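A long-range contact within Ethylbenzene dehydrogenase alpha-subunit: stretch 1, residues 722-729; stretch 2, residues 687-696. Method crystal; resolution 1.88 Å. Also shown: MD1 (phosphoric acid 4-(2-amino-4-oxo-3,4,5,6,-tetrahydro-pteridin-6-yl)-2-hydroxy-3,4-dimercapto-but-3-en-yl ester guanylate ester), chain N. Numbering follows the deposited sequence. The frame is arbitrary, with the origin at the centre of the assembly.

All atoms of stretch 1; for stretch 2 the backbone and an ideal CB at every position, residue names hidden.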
# COMPACT_ATOMS: atom_id res chain seq x y z
N GLU A 722 -6.42 -36.29 23.74
CA GLU A 722 -5.53 -35.39 24.46
C GLU A 722 -5.12 -34.18 23.65
O GLU A 722 -4.45 -33.29 24.17
CB GLU A 722 -4.34 -36.14 25.05
CG GLU A 722 -3.33 -36.66 24.07
CD GLU A 722 -2.49 -37.82 24.65
OE1 GLU A 722 -2.65 -38.17 25.84
OE2 GLU A 722 -1.67 -38.37 23.87
N LEU A 723 -5.57 -34.11 22.41
CA LEU A 723 -5.20 -33.01 21.55
C LEU A 723 -5.62 -31.66 22.13
O LEU A 723 -4.82 -30.70 22.08
CB LEU A 723 -5.79 -33.13 20.13
CG LEU A 723 -5.17 -34.27 19.32
CD1 LEU A 723 -6.00 -34.53 18.04
CD2 LEU A 723 -3.72 -33.95 19.00
N TYR A 724 -6.85 -31.59 22.63
CA TYR A 724 -7.41 -30.34 23.11
C TYR A 724 -6.74 -29.90 24.38
O TYR A 724 -6.39 -28.70 24.51
CB TYR A 724 -8.91 -30.45 23.31
CG TYR A 724 -9.54 -29.22 23.94
CD1 TYR A 724 -9.82 -28.07 23.19
CD2 TYR A 724 -9.90 -29.23 25.27
CE1 TYR A 724 -10.42 -26.98 23.77
CE2 TYR A 724 -10.49 -28.11 25.86
CZ TYR A 724 -10.74 -27.01 25.10
OH TYR A 724 -11.32 -25.94 25.72
N LYS A 725 -6.54 -30.83 25.31
CA LYS A 725 -5.85 -30.48 26.56
C LYS A 725 -4.42 -30.01 26.28
O LYS A 725 -3.98 -29.02 26.85
CB LYS A 725 -5.94 -31.60 27.63
CG LYS A 725 -4.82 -32.65 27.69
CD LYS A 725 -5.11 -33.67 28.82
CE LYS A 725 -4.26 -35.01 28.70
NZ LYS A 725 -4.52 -36.09 29.76
N LYS A 726 -3.73 -30.67 25.35
CA LYS A 726 -2.37 -30.29 25.02
C LYS A 726 -2.35 -28.92 24.37
O LYS A 726 -1.59 -28.07 24.79
CB LYS A 726 -1.72 -31.35 24.14
CG LYS A 726 -1.26 -32.53 24.97
CD LYS A 726 -1.04 -33.76 24.18
CE LYS A 726 0.18 -33.69 23.30
NZ LYS A 726 1.42 -33.37 24.05
N PHE A 727 -3.21 -28.70 23.39
CA PHE A 727 -3.28 -27.42 22.71
C PHE A 727 -3.49 -26.28 23.68
O PHE A 727 -2.85 -25.25 23.57
CB PHE A 727 -4.40 -27.42 21.68
CG PHE A 727 -4.43 -26.21 20.87
CD1 PHE A 727 -3.57 -26.07 19.78
CD2 PHE A 727 -5.27 -25.16 21.20
CE1 PHE A 727 -3.56 -24.91 19.05
CE2 PHE A 727 -5.27 -24.00 20.45
CZ PHE A 727 -4.39 -23.88 19.38
N THR A 728 -4.42 -26.43 24.60
CA THR A 728 -4.77 -25.33 25.49
C THR A 728 -3.92 -25.31 26.78
O THR A 728 -4.21 -24.50 27.72
CB THR A 728 -6.28 -25.43 25.90
OG1 THR A 728 -6.51 -26.62 26.64
CG2 THR A 728 -7.24 -25.38 24.69
N MET A 729 -2.92 -26.21 26.87
CA MET A 729 -2.18 -26.40 28.12
C MET A 729 -3.16 -26.60 29.27
O MET A 729 -3.17 -25.86 30.26
CB MET A 729 -1.26 -25.23 28.43
CG MET A 729 -0.12 -25.06 27.44
SD MET A 729 0.88 -23.63 27.89
CE MET A 729 1.79 -23.30 26.40
N UNK A 687 -8.65 -17.01 16.24
CA UNK A 687 -8.19 -18.23 15.57
C UNK A 687 -7.77 -19.30 16.57
O UNK A 687 -8.04 -20.50 16.38
CB UNK A 687 -7.02 -17.91 14.63
N UNK A 688 -7.12 -18.89 17.65
CA UNK A 688 -6.74 -19.84 18.73
C UNK A 688 -7.96 -20.59 19.25
O UNK A 688 -7.94 -21.82 19.40
CB UNK A 688 -6.06 -19.10 19.89
N UNK A 689 -9.03 -19.84 19.52
CA UNK A 689 -10.30 -20.39 20.01
C UNK A 689 -10.95 -21.32 18.97
O UNK A 689 -11.33 -22.45 19.29
CB UNK A 689 -11.26 -19.25 20.37
N UNK A 690 -10.99 -20.86 17.72
CA UNK A 690 -11.47 -21.67 16.57
C UNK A 690 -10.74 -22.99 16.46
O UNK A 690 -11.39 -24.05 16.36
CB UNK A 690 -11.30 -20.90 15.26
N UNK A 691 -9.41 -22.93 16.54
CA UNK A 691 -8.58 -24.13 16.47
C UNK A 691 -8.73 -24.98 17.69
O UNK A 691 -8.78 -26.23 17.63
CB UNK A 691 -7.11 -23.76 16.28
N UNK A 692 -8.85 -24.33 18.84
CA UNK A 692 -9.11 -25.07 20.06
C UNK A 692 -10.40 -25.90 19.90
O UNK A 692 -10.44 -27.09 20.26
CB UNK A 692 -9.22 -24.12 21.25
N UNK A 693 -11.43 -25.26 19.34
CA UNK A 693 -12.73 -25.89 19.18
C UNK A 693 -12.66 -27.05 18.20
O UNK A 693 -13.21 -28.09 18.47
CB UNK A 693 -13.76 -24.86 18.71
N UNK A 694 -11.96 -26.85 17.09
CA UNK A 694 -11.72 -27.97 16.16
C UNK A 694 -11.08 -29.14 16.90
O UNK A 694 -11.57 -30.30 16.86
CB UNK A 694 -10.83 -27.53 15.00
N UNK A 695 -10.02 -28.86 17.66
CA UNK A 695 -9.36 -29.93 18.40
C UNK A 695 -10.25 -30.61 19.47
O UNK A 695 -10.15 -31.81 19.67
CB UNK A 695 -8.11 -29.36 19.07
N UNK A 696 -11.11 -29.86 20.17
CA UNK A 696 -12.04 -30.44 21.13
C UNK A 696 -12.96 -31.38 20.38
O UNK A 696 -13.16 -32.54 20.76
CB UNK A 696 -12.83 -29.36 21.87
PB MD1 N . -0.72 -14.83 1.35
O3B MD1 N . -1.59 -13.51 1.25
O1B MD1 N . -0.22 -14.92 2.74
O2B MD1 N . -1.34 -15.98 0.65
O3A MD1 N . 0.52 -14.44 0.44
C10 MD1 N . 1.71 -13.80 0.96
C11 MD1 N . 2.52 -13.47 -0.28
O11 MD1 N . 1.86 -12.28 -0.82
C12 MD1 N . 3.93 -13.10 0.10
S12 MD1 N . 4.35 -12.70 1.71
C13 MD1 N . 4.92 -13.01 -0.84
S13 MD1 N . 6.50 -12.55 -0.45
C14 MD1 N . 4.70 -13.34 -2.27
N15 MD1 N . 4.91 -12.33 -3.24
C16 MD1 N . 4.60 -12.53 -4.56
C15 MD1 N . 4.95 -11.53 -5.45
O14 MD1 N . 5.55 -10.49 -5.08
N17 MD1 N . 4.55 -11.74 -6.73
C17 MD1 N . 3.90 -12.92 -7.11
N16 MD1 N . 3.57 -13.03 -8.39
N18 MD1 N . 3.61 -13.88 -6.22
C20 MD1 N . 3.96 -13.70 -4.97
N8 MD1 N . 3.73 -14.69 -4.07
C7 MD1 N . 3.98 -14.61 -2.66
PA MD1 N . -3.16 -13.24 1.04
O1A MD1 N . -3.39 -11.88 1.61
O2A MD1 N . -3.46 -13.43 -0.40
O5' MD1 N . -3.92 -14.34 1.88
C5' MD1 N . -3.87 -14.20 3.29
C4' MD1 N . -5.23 -14.29 3.85
O4' MD1 N . -5.05 -13.97 5.22
C1' MD1 N . -6.29 -13.38 5.61
N9 MD1 N . -6.23 -12.60 6.86
C4 MD1 N . -6.72 -13.03 8.01
N3 MD1 N . -7.32 -14.21 8.30
C2 MD1 N . -7.73 -14.46 9.55
N2 MD1 N . -8.32 -15.64 9.86
N1 MD1 N . -7.61 -13.45 10.49
C6 MD1 N . -7.01 -12.24 10.25
O6 MD1 N . -6.88 -11.44 11.18
C5 MD1 N . -6.53 -12.01 8.95
N7 MD1 N . -5.94 -10.99 8.34
C8 MD1 N . -5.76 -11.37 7.07
C2' MD1 N . -6.66 -12.46 4.45
O2' MD1 N . -8.08 -12.18 4.36
C3' MD1 N . -6.10 -13.19 3.23
O3' MD1 N . -7.15 -13.79 2.42

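Residues 687-696 form a continuous helix that runs roughly antiparallel to the short helix 723-727, with an angle of 152° between their directions and a closest axial approach of 8.5 Å. No hydrogen bond links the two directly.

Position 687 has nothing of stretch 1 near its CB, which leaves the choice open on that side; the bound MD1, with its guanine donors, lies beyond this end of the helix. The residue is E687, whose OE2 accepts hydrogen bonds from MD1 N1 (2.7 Å) and MD1 N2 (3.0 Å).

At 688 CA-to-CB points sideways, and the ideal CB lies 5.0 Å from F727 CE2. A small residue would barely reach that ring, whereas a long apolar or aromatic one could cover it. W688 does so with chi1 at t: its CE2 comes within 3.4 Å of F727 CE2, and the six-membered ring lies oblique to the phenyl, planes at 35° and centroids 4.3 Å apart.

Positions 689 and 690 meet no part of stretch 1, which sets no preference; they are D689 and A690.

The CB of 691 is 4.1 Å from F727 CZ, so an aliphatic side chain could pack against the ring, and several would serve. I691 places its CG2 3.6 Å from F727 CZ.

Space is tighter at 692. Its ideal CB is already 4.0 Å from both Y724 CE1 and F727 CE2, and 4.2 Å from T728 CG2, which favours a small residue. A692 fills the site with its methyl alone, while its carbonyl O lies 3.2 Å from Y724 CD1, at the edge of the tyrosine ring.

Positions 693 and 694 are unconstrained by stretch 1; they hold L693 and I694.

At 695 CB points toward stretch 1, 4.2 Å from Y724 CA and 4.5 Å from L723 CB, inviting a branched or flexible apolar side chain. L695 sends CD1 to 3.5 Å from F727 CB and CD2 to 4.4 Å from L723 CB. With W688, I691 and A692 it completes the hole that receives F727. A water donates a hydrogen bond to L695 O (3.2 Å from the water O) and accepts one from Y724 N (2.9 Å from the water O).

The CB of 696 is 3.5 Å from Y724 CD1, so any residue with a methylene there could pack on the ring. K696 uses its CB for a CH-pi contact, 4.0 Å from the ring centroid of Y724, while its extended chain leads the amine away.

Stretch 2, residues 687-696: EWDAIALILK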
# COMPACT_ATOMS: atom_id res chain seq x y z
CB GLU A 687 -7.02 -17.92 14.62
CG GLU A 687 -7.39 -17.10 13.35
CD GLU A 687 -7.54 -15.64 13.62
OE1 GLU A 687 -7.18 -15.20 14.72
OE2 GLU A 687 -7.99 -14.90 12.72
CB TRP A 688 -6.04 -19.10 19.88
CG TRP A 688 -5.55 -20.01 20.94
CD1 TRP A 688 -6.27 -20.52 22.00
CD2 TRP A 688 -4.23 -20.51 21.07
NE1 TRP A 688 -5.47 -21.35 22.74
CE2 TRP A 688 -4.20 -21.33 22.21
CE3 TRP A 688 -3.05 -20.34 20.34
CZ2 TRP A 688 -3.05 -22.02 22.60
CZ3 TRP A 688 -1.90 -20.99 20.77
CH2 TRP A 688 -1.92 -21.83 21.88
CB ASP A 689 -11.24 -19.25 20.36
CG ASP A 689 -12.60 -19.74 20.75
OD1 ASP A 689 -12.67 -20.68 21.57
OD2 ASP A 689 -13.57 -19.17 20.23
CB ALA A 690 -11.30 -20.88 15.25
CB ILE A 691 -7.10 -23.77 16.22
CG1 ILE A 691 -6.95 -23.25 14.79
CG2 ILE A 691 -6.18 -25.02 16.48
CD1 ILE A 691 -5.74 -22.38 14.51
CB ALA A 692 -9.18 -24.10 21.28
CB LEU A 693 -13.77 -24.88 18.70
CG LEU A 693 -15.21 -25.39 18.47
CD1 LEU A 693 -15.78 -26.17 19.69
CD2 LEU A 693 -16.04 -24.14 18.17
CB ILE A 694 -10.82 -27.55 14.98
CG1 ILE A 694 -11.58 -26.57 14.09
CG2 ILE A 694 -10.38 -28.82 14.22
CD1 ILE A 694 -10.77 -25.85 13.03
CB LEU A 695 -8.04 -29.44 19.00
CG LEU A 695 -6.99 -29.08 17.97
CD1 LEU A 695 -5.71 -28.62 18.67
CD2 LEU A 695 -6.74 -30.25 17.01
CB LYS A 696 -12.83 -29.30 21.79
CG LYS A 696 -13.81 -29.68 22.91
CD LYS A 696 -14.62 -28.46 23.36
CE LYS A 696 -15.73 -28.78 24.38
NZ LYS A 696 -17.06 -29.25 23.76
O HOH W 1 -8.71 -33.67 21.78
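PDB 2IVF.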